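PDB 6R9N: uncharacterized protein from Treponema denticola ATCC 35404, which binds a diiron centre that holds a peroxy species and serves as an iron(II) and oxygen sensor for bacterial chemotaxis. Local coordinates for residues T62-S65 and R66-V70. Residues are numbered along the deposited sequence; the frame is centred on the assembly and turned at random.
Sequences TAIS and RFISV
Ile64 O accepts two backbone bonds from opposite faces of its carbonyl plane: Phe67 N at 2.8 Å from Ile64 O, and Ile68 N at 3.1 Å from the same oxygen. One residue earlier, Ala63 O accepts from Arg66 N at 3.2 Å, while the bond from Arg66 N to Thr62 O is weak. In the last turn, i to i+3 bonds thus join the i to i+4 pattern. Phe67, with CG anti to the residue's own carbonyl carbon (chi1 -58°), turns its ring back toward the helix and sets CD2 3.5 Å from Ala63 O; the ring has Ile64 O near its edge and packs on Lys18 and Ile20 of strand 17-21. Arg66 runs extended beside Thr62, with Thr62 O lying loosely over one guanidinium face, offset toward its rim. On the buried side, Ile64 CG2 meets Ile68 CG2 at 3.6 Å; these side chains pack against Leu39 and Val41 of strand 38-42, respectively. Ser65 OG bonds to Val61 O and accepts from a water that in turn accepts from Val70 N at 2.7 Å. Ser65 CA also directs a C-H toward Ile68 O, 3.4 Å away. This is a helix C-terminus unwinding within the beta-alpha-beta crossover from strand 45-49 to strand 73-77 of the metallo-beta-lactamase fold.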
ATOM      1  N   THR A  62     -15.371  -2.200 -22.183  1.00 46.57           N
ATOM      2  CA  THR A  62     -15.410  -2.380 -23.631  1.00 45.79           C
ATOM      3  C   THR A  62     -14.456  -3.480 -24.073  1.00 45.99           C
ATOM      4  O   THR A  62     -14.827  -4.366 -24.854  1.00 44.48           O
ATOM      5  CB  THR A  62     -15.062  -1.068 -24.340  1.00 49.75           C
ATOM      6  OG1 THR A  62     -15.841   0.007 -23.804  1.00 48.44           O
ATOM      7  CG2 THR A  62     -15.320  -1.194 -25.833  1.00 46.50           C
ATOM      8  N   ALA A  63     -13.220  -3.435 -23.580  1.00 44.80           N
ATOM      9  CA  ALA A  63     -12.239  -4.439 -23.962  1.00 42.61           C
ATOM     10  C   ALA A  63     -12.683  -5.826 -23.523  1.00 42.49           C
ATOM     11  O   ALA A  63     -12.649  -6.775 -24.314  1.00 43.07           O
ATOM     12  CB  ALA A  63     -10.872  -4.087 -23.374  1.00 42.26           C
ATOM     13  N   ILE A  64     -13.141  -5.954 -22.273  1.00 37.59           N
ATOM     14  CA  ILE A  64     -13.618  -7.248 -21.790  1.00 37.68           C
ATOM     15  C   ILE A  64     -14.737  -7.772 -22.682  1.00 37.04           C
ATOM     16  O   ILE A  64     -14.764  -8.958 -23.041  1.00 35.77           O
ATOM     17  CB  ILE A  64     -14.074  -7.145 -20.324  1.00 39.82           C
ATOM     18  CG1 ILE A  64     -12.881  -6.890 -19.403  1.00 38.21           C
ATOM     19  CG2 ILE A  64     -14.829  -8.419 -19.898  1.00 31.65           C
ATOM     20  CD1 ILE A  64     -13.285  -6.549 -18.002  1.00 30.07           C
ATOM     21  N   SER A  65     -15.656  -6.893 -23.081  1.00 41.77           N
ATOM     22  CA  SER A  65     -16.844  -7.296 -23.828  1.00 42.26           C
ATOM     23  C   SER A  65     -16.544  -7.864 -25.213  1.00 39.71           C
ATOM     24  O   SER A  65     -17.433  -8.483 -25.800  1.00 38.99           O
ATOM     25  CB  SER A  65     -17.785  -6.105 -23.975  1.00 42.28           C
ATOM     26  OG  SER A  65     -18.044  -5.516 -22.714  1.00 44.46           O
ATOM     27  N   ARG A  66     -15.333  -7.690 -25.744  1.00 38.54           N
ATOM     28  CA  ARG A  66     -14.976  -8.390 -26.972  1.00 39.49           C
ATOM     29  C   ARG A  66     -14.773  -9.882 -26.750  1.00 42.04           C
ATOM     30  O   ARG A  66     -14.669 -10.632 -27.731  1.00 42.99           O
ATOM     31  CB  ARG A  66     -13.712  -7.796 -27.590  1.00 39.56           C
ATOM     32  CG  ARG A  66     -13.649  -6.281 -27.515  1.00 46.84           C
ATOM     33  CD  ARG A  66     -12.598  -5.718 -28.447  1.00 51.92           C
ATOM     34  NE  ARG A  66     -12.555  -4.254 -28.378  1.00 63.92           N
ATOM     35  CZ  ARG A  66     -13.406  -3.432 -28.994  1.00 66.65           C
ATOM     36  NH1 ARG A  66     -13.273  -2.118 -28.855  1.00 66.39           N
ATOM     37  NH2 ARG A  66     -14.385  -3.916 -29.750  1.00 61.65           N
ATOM     38  N   PHE A  67     -14.701 -10.326 -25.497  1.00 40.50           N
ATOM     39  CA  PHE A  67     -14.414 -11.715 -25.175  1.00 37.43           C
ATOM     40  C   PHE A  67     -15.468 -12.383 -24.323  1.00 39.61           C
ATOM     41  O   PHE A  67     -15.651 -13.597 -24.445  1.00 45.00           O
ATOM     42  CB  PHE A  67     -13.077 -11.825 -24.431  1.00 36.66           C
ATOM     43  CG  PHE A  67     -11.916 -11.275 -25.199  1.00 36.36           C
ATOM     44  CD1 PHE A  67     -11.301 -12.037 -26.183  1.00 28.59           C
ATOM     45  CD2 PHE A  67     -11.450  -9.992 -24.953  1.00 34.49           C
ATOM     46  CE1 PHE A  67     -10.224 -11.539 -26.893  1.00 34.18           C
ATOM     47  CE2 PHE A  67     -10.375  -9.477 -25.673  1.00 31.89           C
ATOM     48  CZ  PHE A  67      -9.759 -10.250 -26.634  1.00 32.43           C
ATOM     49  N   ILE A  68     -16.162 -11.638 -23.466  1.00 38.58           N
ATOM     50  CA  ILE A  68     -17.024 -12.253 -22.470  1.00 37.60           C
ATOM     51  C   ILE A  68     -17.980 -11.198 -21.942  1.00 38.78           C
ATOM     52  O   ILE A  68     -17.652 -10.014 -21.888  1.00 37.35           O
ATOM     53  CB  ILE A  68     -16.158 -12.874 -21.344  1.00 40.57           C
ATOM     54  CG1 ILE A  68     -16.849 -14.066 -20.710  1.00 44.39           C
ATOM     55  CG2 ILE A  68     -15.781 -11.840 -20.285  1.00 38.72           C
ATOM     56  CD1 ILE A  68     -15.943 -14.758 -19.721  1.00 46.36           C
ATOM     57  N   SER A  69     -19.166 -11.631 -21.547  1.00 41.47           N
ATOM     58  CA  SER A  69     -20.088 -10.723 -20.885  1.00 44.46           C
ATOM     59  C   SER A  69     -19.586 -10.396 -19.484  1.00 44.89           C
ATOM     60  O   SER A  69     -19.126 -11.276 -18.744  1.00 39.08           O
ATOM     61  CB  SER A  69     -21.486 -11.343 -20.818  1.00 50.55           C
ATOM     62  OG  SER A  69     -21.996 -11.595 -22.127  1.00 53.58           O
ATOM     63  N   VAL A  70     -19.673  -9.117 -19.122  1.00 41.15           N
ATOM     64  CA  VAL A  70     -19.141  -8.687 -17.837  1.00 41.42           C
ATOM     65  C   VAL A  70     -19.902  -9.366 -16.709  1.00 46.55           C
ATOM     66  O   VAL A  70     -19.375  -9.536 -15.599  1.00 48.28           O
ATOM     67  CB  VAL A  70     -19.200  -7.147 -17.737  1.00 48.76           C
ATOM     68  CG1 VAL A  70     -20.567  -6.686 -17.261  1.00 47.76           C
ATOM     69  CG2 VAL A  70     -18.116  -6.632 -16.815  1.00 48.35           C
TER
HETATM   70  O   HOH W   1     -19.994  -7.668 -21.379  1.00 45.99           O